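Local coordinates for DegT/DnrJ/EryC1/StrS aminotransferase (Brucella abortus 2308, PDB 4QGR), which binds pyridoxal 5'-phosphate and probably acts as a transaminase of the DegT/DnrJ/EryC1/StrS family, at residues Ala172-Gly177 / Val182-Phe187; Asp268-Arg273 / Ala365-Ile370; Pro106-Val111 / Thr331-Tyr336; His59-Ala64 / Glu216-Leu221. All coordinates share one frame; numbering follows the deposited sequence.

Interaction 1: residues Ala172-Gly177 / Val182-Phe187. With PLP (pyridoxal-5'-phosphate), chain E.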
# COMPACT_ATOMS: atom_id res chain seq x y z
N ALA A 172 11.08 1.21 -11.81
CA ALA A 172 9.64 1.32 -12.00
C ALA A 172 9.31 1.20 -13.47
O ALA A 172 8.28 0.62 -13.83
CB ALA A 172 9.11 2.65 -11.48
N GLN A 173 10.14 1.77 -14.33
CA GLN A 173 9.78 1.92 -15.73
C GLN A 173 10.56 1.01 -16.62
O GLN A 173 10.44 1.12 -17.85
CB GLN A 173 9.98 3.37 -16.18
CG GLN A 173 9.02 4.35 -15.52
CD GLN A 173 9.26 5.81 -15.91
OE1 GLN A 173 9.70 6.13 -17.02
NE2 GLN A 173 8.94 6.69 -15.00
N SER A 174 11.39 0.13 -16.07
CA SER A 174 12.39 -0.52 -16.92
C SER A 174 12.41 -2.05 -16.89
O SER A 174 13.37 -2.65 -17.32
CB SER A 174 13.78 -0.03 -16.56
OG SER A 174 14.05 -0.28 -15.20
N ILE A 175 11.36 -2.70 -16.40
CA ILE A 175 11.34 -4.19 -16.47
C ILE A 175 11.25 -4.65 -17.93
O ILE A 175 10.36 -4.23 -18.67
CB ILE A 175 10.27 -4.81 -15.54
CG1 ILE A 175 10.55 -4.43 -14.09
CG2 ILE A 175 10.23 -6.34 -15.69
CD1 ILE A 175 11.90 -4.81 -13.55
N GLY A 176 12.22 -5.47 -18.37
CA GLY A 176 12.38 -5.83 -19.77
C GLY A 176 13.56 -5.18 -20.38
O GLY A 176 14.06 -5.67 -21.41
N GLY A 177 14.04 -4.07 -19.78
CA GLY A 177 15.23 -3.40 -20.24
C GLY A 177 16.49 -4.13 -19.78
O GLY A 177 16.46 -4.91 -18.82
N VAL A 182 22.84 -7.40 -18.40
CA VAL A 182 22.33 -7.41 -17.06
C VAL A 182 20.94 -6.79 -17.17
O VAL A 182 20.77 -5.78 -17.81
CB VAL A 182 23.23 -6.63 -16.11
CG1 VAL A 182 22.58 -6.57 -14.74
CG2 VAL A 182 24.60 -7.32 -16.04
N MET A 183 19.95 -7.48 -16.63
CA MET A 183 18.57 -6.98 -16.71
C MET A 183 18.33 -5.84 -15.72
O MET A 183 18.69 -5.93 -14.54
CB MET A 183 17.59 -8.11 -16.37
CG MET A 183 17.65 -9.31 -17.31
SD MET A 183 17.18 -8.97 -19.02
CE MET A 183 15.40 -9.01 -18.87
N CYS A 184 17.59 -4.82 -16.15
CA CYS A 184 17.11 -3.81 -15.24
C CYS A 184 16.32 -4.48 -14.14
O CYS A 184 15.51 -5.37 -14.38
CB CYS A 184 16.25 -2.79 -15.96
SG CYS A 184 17.18 -1.73 -17.10
N GLY A 185 16.56 -4.03 -12.93
CA GLY A 185 16.13 -4.75 -11.74
C GLY A 185 17.26 -5.37 -10.95
O GLY A 185 17.16 -5.52 -9.69
N ALA A 186 18.35 -5.68 -11.63
CA ALA A 186 19.44 -6.41 -11.08
C ALA A 186 20.69 -5.55 -10.77
O ALA A 186 21.75 -6.08 -10.44
CB ALA A 186 19.81 -7.56 -12.04
N PHE A 187 20.56 -4.22 -10.89
CA PHE A 187 21.60 -3.26 -10.54
C PHE A 187 21.47 -2.79 -9.07
O PHE A 187 20.45 -2.99 -8.40
CB PHE A 187 21.57 -2.08 -11.50
CG PHE A 187 21.85 -2.44 -12.94
CD1 PHE A 187 23.17 -2.66 -13.37
CD2 PHE A 187 20.83 -2.57 -13.88
CE1 PHE A 187 23.43 -2.96 -14.71
CE2 PHE A 187 21.08 -2.89 -15.21
CZ PHE A 187 22.40 -3.09 -15.62
N1 PLP E . 9.33 5.42 -9.59
C2 PLP E . 9.13 5.80 -10.86
C2A PLP E . 10.27 6.21 -11.76
C3 PLP E . 7.74 5.73 -11.40
O3 PLP E . 7.54 6.05 -12.67
C4 PLP E . 6.64 5.37 -10.47
C4A PLP E . 5.21 5.17 -10.80
O4A PLP E . 4.85 4.65 -11.83
C5 PLP E . 7.01 5.00 -9.10
C6 PLP E . 8.36 5.04 -8.74
C5A PLP E . 5.96 4.60 -8.09
O4P PLP E . 5.32 3.36 -8.44
P PLP E . 3.79 3.10 -8.04
O1P PLP E . 3.54 1.60 -8.21
O2P PLP E . 3.56 3.63 -6.65
O3P PLP E . 3.05 3.91 -9.12
O HOH W 1 14.58 -6.05 -17.04
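G177 O is gripped twice: C184 N donates to it at 2.9 Å with an N-H...O angle of 163°, and a water donates to it as well. The contact joins two type II beta turns, S174-G177 and M183-A186, at the foot of the small antiparallel sheet of strands 178-179 and 182-183, next to the cofactor site of a PLP-dependent aminotransferase. The water ties both turns together, accepting from G176 N at 2.8 Å and donating to C184 O, so G176 N, G177 O and C184 O share one water; G176 O turns instead to R292. The side chain of C184 fills the angle between the turns: its CB lies 3.2 Å from S174 O and 3.4 Å from S174 OG, while SG, turned back beside its own backbone N (chi1 -69°), rests against the carbonyl group of G177. S174 OG is anchored by D145. I175 points its CB away, yet CD1 swings back to 3.7 Å from C184 O. Both turns carry glycine at their third position, G176 and G185, where positive phi angles would press a side chain against the preceding carbonyl. At the other end of segment 172-177 the loop meets PLP, which is also held by S194, T67, G66, K199 and N242 of the second subunit. A172 CB packs against the pyridine ring, 3.2 Å from PLP C2. F147 N and Y323 OH hold the amide of Q173, whose extended chain ends beside the O3 edge of PLP, where NE2 donates to O3 at 2.8 Å.

Interaction 2: residues Asp268-Arg273 / Ala365-Ile370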
# COMPACT_ATOMS: atom_id res chain seq x y z
N ASP A 268 11.20 -2.62 -29.10
CA ASP A 268 12.50 -2.28 -29.69
C ASP A 268 12.31 -1.95 -31.16
O ASP A 268 12.85 -0.94 -31.69
CB ASP A 268 13.48 -3.45 -29.53
CG ASP A 268 14.87 -3.12 -30.03
OD1 ASP A 268 15.60 -2.42 -29.31
OD2 ASP A 268 15.20 -3.54 -31.16
N ARG A 269 11.53 -2.80 -31.84
CA ARG A 269 11.25 -2.61 -33.29
C ARG A 269 10.53 -1.28 -33.54
O ARG A 269 10.90 -0.50 -34.40
CB ARG A 269 10.45 -3.79 -33.83
CG ARG A 269 9.78 -3.54 -35.16
CD ARG A 269 8.98 -4.76 -35.59
NE ARG A 269 7.90 -5.13 -34.67
CZ ARG A 269 6.74 -4.51 -34.58
NH1 ARG A 269 6.49 -3.41 -35.27
NH2 ARG A 269 5.83 -4.96 -33.74
N ILE A 270 9.53 -0.99 -32.73
CA ILE A 270 8.73 0.22 -32.86
C ILE A 270 9.56 1.49 -32.59
O ILE A 270 9.50 2.47 -33.35
CB ILE A 270 7.49 0.12 -31.94
CG1 ILE A 270 6.56 -0.98 -32.51
CG2 ILE A 270 6.77 1.46 -31.83
CD1 ILE A 270 5.56 -1.53 -31.50
N ALA A 271 10.36 1.46 -31.51
CA ALA A 271 11.21 2.60 -31.14
C ALA A 271 12.21 2.89 -32.21
O ALA A 271 12.47 4.04 -32.51
CB ALA A 271 11.91 2.35 -29.83
N ARG A 272 12.82 1.84 -32.77
CA ARG A 272 13.84 2.03 -33.82
C ARG A 272 13.22 2.64 -35.06
O ARG A 272 13.82 3.49 -35.71
CB ARG A 272 14.57 0.71 -34.13
CG ARG A 272 15.53 0.31 -33.01
CD ARG A 272 16.28 -1.00 -33.27
NE ARG A 272 17.13 -1.38 -32.13
CZ ARG A 272 18.34 -0.88 -31.87
NH1 ARG A 272 18.89 0.05 -32.65
NH2 ARG A 272 19.02 -1.29 -30.80
N ARG A 273 12.01 2.21 -35.38
CA ARG A 273 11.31 2.78 -36.53
C ARG A 273 10.99 4.27 -36.31
O ARG A 273 11.16 5.08 -37.24
CB ARG A 273 10.06 1.96 -36.87
CG ARG A 273 9.48 2.27 -38.24
CD ARG A 273 8.55 1.14 -38.65
NE ARG A 273 8.03 1.35 -40.00
CZ ARG A 273 6.88 1.93 -40.31
NH1 ARG A 273 6.03 2.36 -39.38
NH2 ARG A 273 6.54 2.05 -41.60
N ALA A 365 0.52 1.22 -39.72
CA ALA A 365 -0.33 2.32 -40.20
C ALA A 365 -0.48 3.44 -39.17
O ALA A 365 -0.38 4.63 -39.51
CB ALA A 365 -1.71 1.79 -40.65
N ASP A 366 -0.63 3.09 -37.89
CA ASP A 366 -0.76 4.15 -36.91
C ASP A 366 0.58 4.88 -36.69
O ASP A 366 0.66 6.12 -36.65
CB ASP A 366 -1.33 3.60 -35.61
CG ASP A 366 -2.84 3.40 -35.68
OD1 ASP A 366 -3.49 3.94 -36.61
OD2 ASP A 366 -3.38 2.72 -34.81
N GLN A 367 1.65 4.11 -36.63
CA GLN A 367 2.97 4.71 -36.56
C GLN A 367 3.26 5.60 -37.75
O GLN A 367 3.74 6.72 -37.59
CB GLN A 367 4.04 3.63 -36.40
CG GLN A 367 5.38 4.20 -36.03
CD GLN A 367 6.33 3.17 -35.46
OE1 GLN A 367 6.31 2.00 -35.83
NE2 GLN A 367 7.18 3.60 -34.55
N ASP A 368 2.95 5.14 -38.96
CA ASP A 368 3.13 5.98 -40.14
C ASP A 368 2.38 7.30 -40.03
O ASP A 368 2.87 8.32 -40.45
CB ASP A 368 2.67 5.25 -41.42
CG ASP A 368 3.57 4.07 -41.79
OD1 ASP A 368 4.68 3.93 -41.23
OD2 ASP A 368 3.15 3.27 -42.64
N LYS A 369 1.17 7.25 -39.49
CA LYS A 369 0.35 8.43 -39.38
C LYS A 369 1.00 9.40 -38.41
O LYS A 369 1.09 10.63 -38.67
CB LYS A 369 -1.05 8.05 -38.89
CG LYS A 369 -2.01 9.22 -38.89
CD LYS A 369 -3.24 8.95 -38.03
CE LYS A 369 -4.31 9.99 -38.33
NZ LYS A 369 -5.45 9.92 -37.37
N ILE A 370 1.49 8.85 -37.29
CA ILE A 370 2.14 9.67 -36.28
C ILE A 370 3.38 10.31 -36.89
O ILE A 370 3.58 11.51 -36.79
CB ILE A 370 2.49 8.84 -35.02
CG1 ILE A 370 1.22 8.34 -34.30
CG2 ILE A 370 3.32 9.65 -34.05
CD1 ILE A 370 1.44 7.16 -33.40
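Two nearly parallel helices pack side by side here, the long helix 247-278 through D268-R273 and the C-terminal helix 364-377 through A365-I370. Their local axes approach to 11.5 Å and cross at -26°, a wide spacing bridged by long polar side chains. Q367 spans the gap. Its CG stands anti to the backbone N (chi1 -168°) and the chain runs on extended, carrying the amide to the neighbouring helix, where NE2 donates to I270 O at 2.8 Å. The acceptor lies close to the plane of the amide, whereas the donor is tilted from the plane of the I270 carbonyl. I270 CG2 packs 3.5 Å from Q367 NE2, so the buried amide has an apolar neighbour beside its backbone acceptor. Q367 also touches Y274, which follows R273 on the long helix. From the opposite direction R273 reaches across with an extended chain and passes Q367, its CD 3.7 Å from Q367 OE1; the guanidinium and amide planes are 60° apart. Where the contact nears solvent, the guanidinium forms a salt bridge with D368. Both terminal nitrogens converge end-on on one oxygen, D368 OD1, with NH2 at 2.7 Å and NH1 at 2.8 Å, and sharing it leaves both N-H...O bonds bent. E364 adds a long, weak ion pair to R273 NH2. On the face of helix 247-278 turned from helix 364-377, R272 NE is paired with D268 OD2 at 3.1 Å, one turn earlier. The two bonds at D368 OD1 differ: NH2 meets its syn lone pair, whereas NH1 comes from above the carboxylate plane.

Interaction 3: residues Pro106-Val111 / Thr331-Tyr336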
# COMPACT_ATOMS: atom_id res chain seq x y z
N PRO A 106 16.10 14.26 0.62
CA PRO A 106 16.61 14.10 -0.73
C PRO A 106 17.55 15.23 -1.09
O PRO A 106 17.44 16.37 -0.58
CB PRO A 106 15.35 14.13 -1.60
CG PRO A 106 14.39 14.99 -0.82
CD PRO A 106 14.70 14.71 0.65
N VAL A 107 18.55 14.90 -1.89
CA VAL A 107 19.43 15.91 -2.49
C VAL A 107 19.30 15.71 -3.99
O VAL A 107 19.58 14.60 -4.49
CB VAL A 107 20.90 15.77 -2.04
CG1 VAL A 107 21.74 16.84 -2.73
CG2 VAL A 107 21.02 15.79 -0.53
N PHE A 108 18.85 16.73 -4.70
CA PHE A 108 18.54 16.61 -6.13
C PHE A 108 19.69 16.78 -7.11
O PHE A 108 20.47 17.70 -6.99
CB PHE A 108 17.43 17.59 -6.52
CG PHE A 108 16.09 17.27 -5.92
CD1 PHE A 108 15.37 16.16 -6.32
CD2 PHE A 108 15.50 18.15 -5.02
CE1 PHE A 108 14.13 15.87 -5.78
CE2 PHE A 108 14.24 17.90 -4.51
CZ PHE A 108 13.55 16.74 -4.90
N VAL A 109 19.82 15.84 -8.04
CA VAL A 109 20.89 15.83 -9.01
C VAL A 109 20.27 15.98 -10.39
O VAL A 109 19.19 15.47 -10.64
CB VAL A 109 21.68 14.50 -8.91
CG1 VAL A 109 22.87 14.53 -9.89
CG2 VAL A 109 22.12 14.31 -7.48
N ASP A 110 20.93 16.67 -11.30
CA ASP A 110 20.38 16.88 -12.64
C ASP A 110 20.49 15.58 -13.43
O ASP A 110 21.14 14.61 -13.00
CB ASP A 110 21.14 17.97 -13.39
CG ASP A 110 20.27 18.76 -14.36
OD1 ASP A 110 19.09 18.45 -14.55
OD2 ASP A 110 20.82 19.77 -14.89
N VAL A 111 19.85 15.59 -14.60
CA VAL A 111 19.95 14.49 -15.53
C VAL A 111 20.72 14.90 -16.77
O VAL A 111 20.83 16.09 -17.13
CB VAL A 111 18.57 13.91 -15.92
CG1 VAL A 111 17.89 13.37 -14.69
CG2 VAL A 111 17.66 15.01 -16.50
N THR A 331 6.16 22.25 -4.78
CA THR A 331 6.00 22.80 -3.44
C THR A 331 6.52 21.90 -2.35
O THR A 331 7.18 22.38 -1.41
CB THR A 331 4.50 23.18 -3.18
OG1 THR A 331 4.08 24.14 -4.15
CG2 THR A 331 4.26 23.74 -1.80
N ALA A 332 6.20 20.63 -2.41
CA ALA A 332 6.59 19.74 -1.32
C ALA A 332 8.09 19.56 -1.19
O ALA A 332 8.54 19.19 -0.12
CB ALA A 332 5.97 18.38 -1.49
N TYR A 333 8.86 19.76 -2.26
CA TYR A 333 10.31 19.41 -2.24
C TYR A 333 11.27 20.55 -2.53
O TYR A 333 12.47 20.33 -2.55
CB TYR A 333 10.61 18.24 -3.26
CG TYR A 333 9.46 17.25 -3.39
CD1 TYR A 333 9.21 16.26 -2.44
CD2 TYR A 333 8.63 17.30 -4.48
CE1 TYR A 333 8.10 15.38 -2.59
CE2 TYR A 333 7.54 16.46 -4.62
CZ TYR A 333 7.26 15.51 -3.69
OH TYR A 333 6.11 14.74 -3.93
N LYS A 334 10.74 21.74 -2.77
CA LYS A 334 11.54 22.82 -3.30
C LYS A 334 12.48 23.43 -2.26
O LYS A 334 13.36 24.20 -2.63
CB LYS A 334 10.65 23.91 -3.92
CG LYS A 334 9.83 24.70 -2.95
CD LYS A 334 8.92 25.65 -3.72
CE LYS A 334 8.11 26.54 -2.80
NZ LYS A 334 7.43 27.56 -3.67
N HIS A 335 12.29 23.10 -0.99
CA HIS A 335 13.24 23.55 0.04
C HIS A 335 14.41 22.61 0.31
O HIS A 335 15.32 22.96 1.04
CB HIS A 335 12.45 23.95 1.29
CG HIS A 335 11.55 25.14 1.03
ND1 HIS A 335 12.04 26.37 0.64
CD2 HIS A 335 10.20 25.26 1.01
CE1 HIS A 335 11.04 27.20 0.41
NE2 HIS A 335 9.91 26.55 0.62
N TYR A 336 14.40 21.43 -0.30
CA TYR A 336 15.53 20.48 -0.15
C TYR A 336 16.72 20.96 -1.00
O TYR A 336 16.56 21.78 -1.92
CB TYR A 336 15.11 19.04 -0.51
CG TYR A 336 14.17 18.44 0.50
CD1 TYR A 336 14.56 18.25 1.82
CD2 TYR A 336 12.90 17.98 0.13
CE1 TYR A 336 13.70 17.69 2.75
CE2 TYR A 336 12.05 17.39 1.05
CZ TYR A 336 12.46 17.24 2.36
OH TYR A 336 11.63 16.67 3.30
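This is a buried apolar contact in which a proline and a phenylalanine of strand 105-109 meet two tyrosines of the loop leading into strand 337-338. P106 lies over one face of the Y336 ring in a CH-pi contact: CD sits 3.5 Å from the ring centroid, only 1° off the normal, and CG is 3.5 Å from Y336 CD2 on the same face. Y336 CG stands anti to its carbonyl carbon (chi1 -70°), which turns that face to P106. Y336 CB also approaches P106 O. The tip of the F108 ring meets the CB atoms of both tyrosines: CZ is 3.7 Å from Y333 CB and CE2 4.2 Å from Y336 CB. The ring edge of F108 is turned to the backbone of the loop, with Y333 O near the ring plane, 3.6 Å from F108 CE2. The loop ends in a type I beta turn, Y333-Y336, set just before an edge strand, 337-338, of the mixed sheet of the PLP-dependent aminotransferase fold; beyond it, the backbone of F108 pairs with S337 and A339. Helix 94-101 adds A96 against F108 and A100 against Y336. The Y333 ring leads away toward the dimer interface, where its OH bonds to N236 of the second subunit. Within the turn, Y336 N donates to Y333 O at 3.2 Å.

Interaction 4: residues His59-Ala64 / Glu216-Leu221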
# COMPACT_ATOMS: atom_id res chain seq x y z
N HIS A 59 16.54 -13.24 -5.50
CA HIS A 59 15.39 -12.96 -4.63
C HIS A 59 14.48 -11.93 -5.23
O HIS A 59 14.93 -10.82 -5.52
CB HIS A 59 15.83 -12.48 -3.23
CG HIS A 59 16.79 -13.42 -2.56
ND1 HIS A 59 16.38 -14.56 -1.89
CD2 HIS A 59 18.14 -13.42 -2.50
CE1 HIS A 59 17.44 -15.23 -1.46
NE2 HIS A 59 18.52 -14.55 -1.81
N VAL A 60 13.19 -12.25 -5.32
CA VAL A 60 12.15 -11.29 -5.73
C VAL A 60 11.17 -11.21 -4.60
O VAL A 60 10.64 -12.25 -4.13
CB VAL A 60 11.40 -11.71 -6.99
CG1 VAL A 60 10.24 -10.72 -7.28
CG2 VAL A 60 12.38 -11.84 -8.17
N ILE A 61 10.95 -9.99 -4.12
CA ILE A 61 10.07 -9.75 -2.97
C ILE A 61 8.90 -8.89 -3.48
O ILE A 61 9.00 -7.66 -3.58
CB ILE A 61 10.80 -9.04 -1.83
CG1 ILE A 61 12.07 -9.80 -1.40
CG2 ILE A 61 9.85 -8.87 -0.65
CD1 ILE A 61 13.31 -9.29 -2.09
N ALA A 62 7.79 -9.55 -3.77
CA ALA A 62 6.61 -8.83 -4.28
C ALA A 62 6.04 -7.94 -3.17
O ALA A 62 6.16 -8.28 -2.01
CB ALA A 62 5.56 -9.81 -4.81
N CYS A 63 5.46 -6.79 -3.54
CA CYS A 63 4.86 -5.89 -2.55
C CYS A 63 3.71 -5.11 -3.19
O CYS A 63 3.29 -5.42 -4.32
CB CYS A 63 5.93 -4.96 -1.97
SG CYS A 63 6.90 -4.00 -3.17
N ALA A 64 3.23 -4.07 -2.51
CA ALA A 64 1.97 -3.49 -2.89
C ALA A 64 2.01 -2.47 -4.00
O ALA A 64 0.98 -2.27 -4.67
CB ALA A 64 1.30 -2.85 -1.68
N GLU A 216 20.17 -11.88 3.16
CA GLU A 216 19.86 -11.23 4.40
C GLU A 216 18.96 -10.02 4.14
O GLU A 216 17.98 -9.82 4.82
CB GLU A 216 21.13 -10.79 5.11
CG GLU A 216 20.88 -10.29 6.53
CD GLU A 216 22.16 -10.21 7.37
OE1 GLU A 216 22.82 -11.26 7.58
OE2 GLU A 216 22.49 -9.10 7.82
N LEU A 217 19.29 -9.24 3.12
CA LEU A 217 18.49 -8.07 2.79
C LEU A 217 17.08 -8.52 2.40
O LEU A 217 16.09 -7.89 2.79
CB LEU A 217 19.12 -7.27 1.67
CG LEU A 217 18.28 -6.12 1.10
CD1 LEU A 217 17.92 -5.11 2.19
CD2 LEU A 217 19.03 -5.43 -0.03
N ALA A 218 16.98 -9.59 1.62
CA ALA A 218 15.68 -10.14 1.21
C ALA A 218 14.84 -10.53 2.46
O ALA A 218 13.67 -10.26 2.52
CB ALA A 218 15.88 -11.35 0.30
N ASP A 219 15.46 -11.16 3.44
CA ASP A 219 14.74 -11.61 4.65
C ASP A 219 14.21 -10.41 5.39
O ASP A 219 13.09 -10.45 5.90
CB ASP A 219 15.68 -12.38 5.58
CG ASP A 219 16.01 -13.77 5.08
OD1 ASP A 219 15.33 -14.31 4.19
OD2 ASP A 219 16.98 -14.37 5.62
N THR A 220 15.01 -9.37 5.47
CA THR A 220 14.62 -8.14 6.15
C THR A 220 13.47 -7.48 5.41
O THR A 220 12.55 -6.97 6.02
CB THR A 220 15.83 -7.19 6.35
OG1 THR A 220 16.89 -7.90 7.07
CG2 THR A 220 15.43 -6.06 7.13
N LEU A 221 13.53 -7.49 4.08
CA LEU A 221 12.44 -6.87 3.29
C LEU A 221 11.11 -7.63 3.49
O LEU A 221 10.03 -7.04 3.59
CB LEU A 221 12.79 -6.77 1.80
CG LEU A 221 13.90 -5.78 1.52
CD1 LEU A 221 14.36 -5.93 0.09
CD2 LEU A 221 13.48 -4.34 1.79
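A single CH-pi contact joins H59 to A218, whose methyl CB lies over one face of the imidazole, 4.0 Å from its centroid and 29° off the normal. The methyl is displaced toward the root of the ring, so H59 CG is the nearest ring atom at 3.6 Å and H59 CB follows at 3.7 Å. With CG beside the backbone N (chi1 -54°), the imidazole is set alongside the helix, its face turned to A218. The remaining contacts are apolar. I61 projects from the same side of the strand as H59, and its CD1 meets both A218 CB and L221 CD1 at 4.1 Å. The side chains of I61 and L221 cross at about a right angle, touching through their terminal methyls. Here edge strand 59-63 of the mixed sheet of the PLP-dependent aminotransferase fold runs nearly parallel to helix 215-224, 15° between local axes that approach to 9.1 Å. The helix lies on one face of the sheet, and L221 continues onto M210 of the adjacent strand 208-212 and onto T76 of helix 68-76. One polar link lies just past the helix segment: R222 NH2 is hydrogen-bonded to V60 O of the strand.

Overall arrangement
Interactions 3 and 4 belong to the same mixed sheet, near its two ends: interaction 4 packs a helix on edge strand 59-63, interaction 3 a loop on strand 105-109 beside the other edge strand. Both are buried and rely on apolar and CH-pi contacts. Interaction 1, closest of the four to the chain's centre, is also buried but depends on backbone hydrogen bonds and a water, and it alone includes residues that touch PLP. Interaction 2 is partly buried, lies about 38 Å from interaction 4 between centres, and pairs helices through an amide and a salt bridge. The loop of interaction 3 also reaches the second subunit.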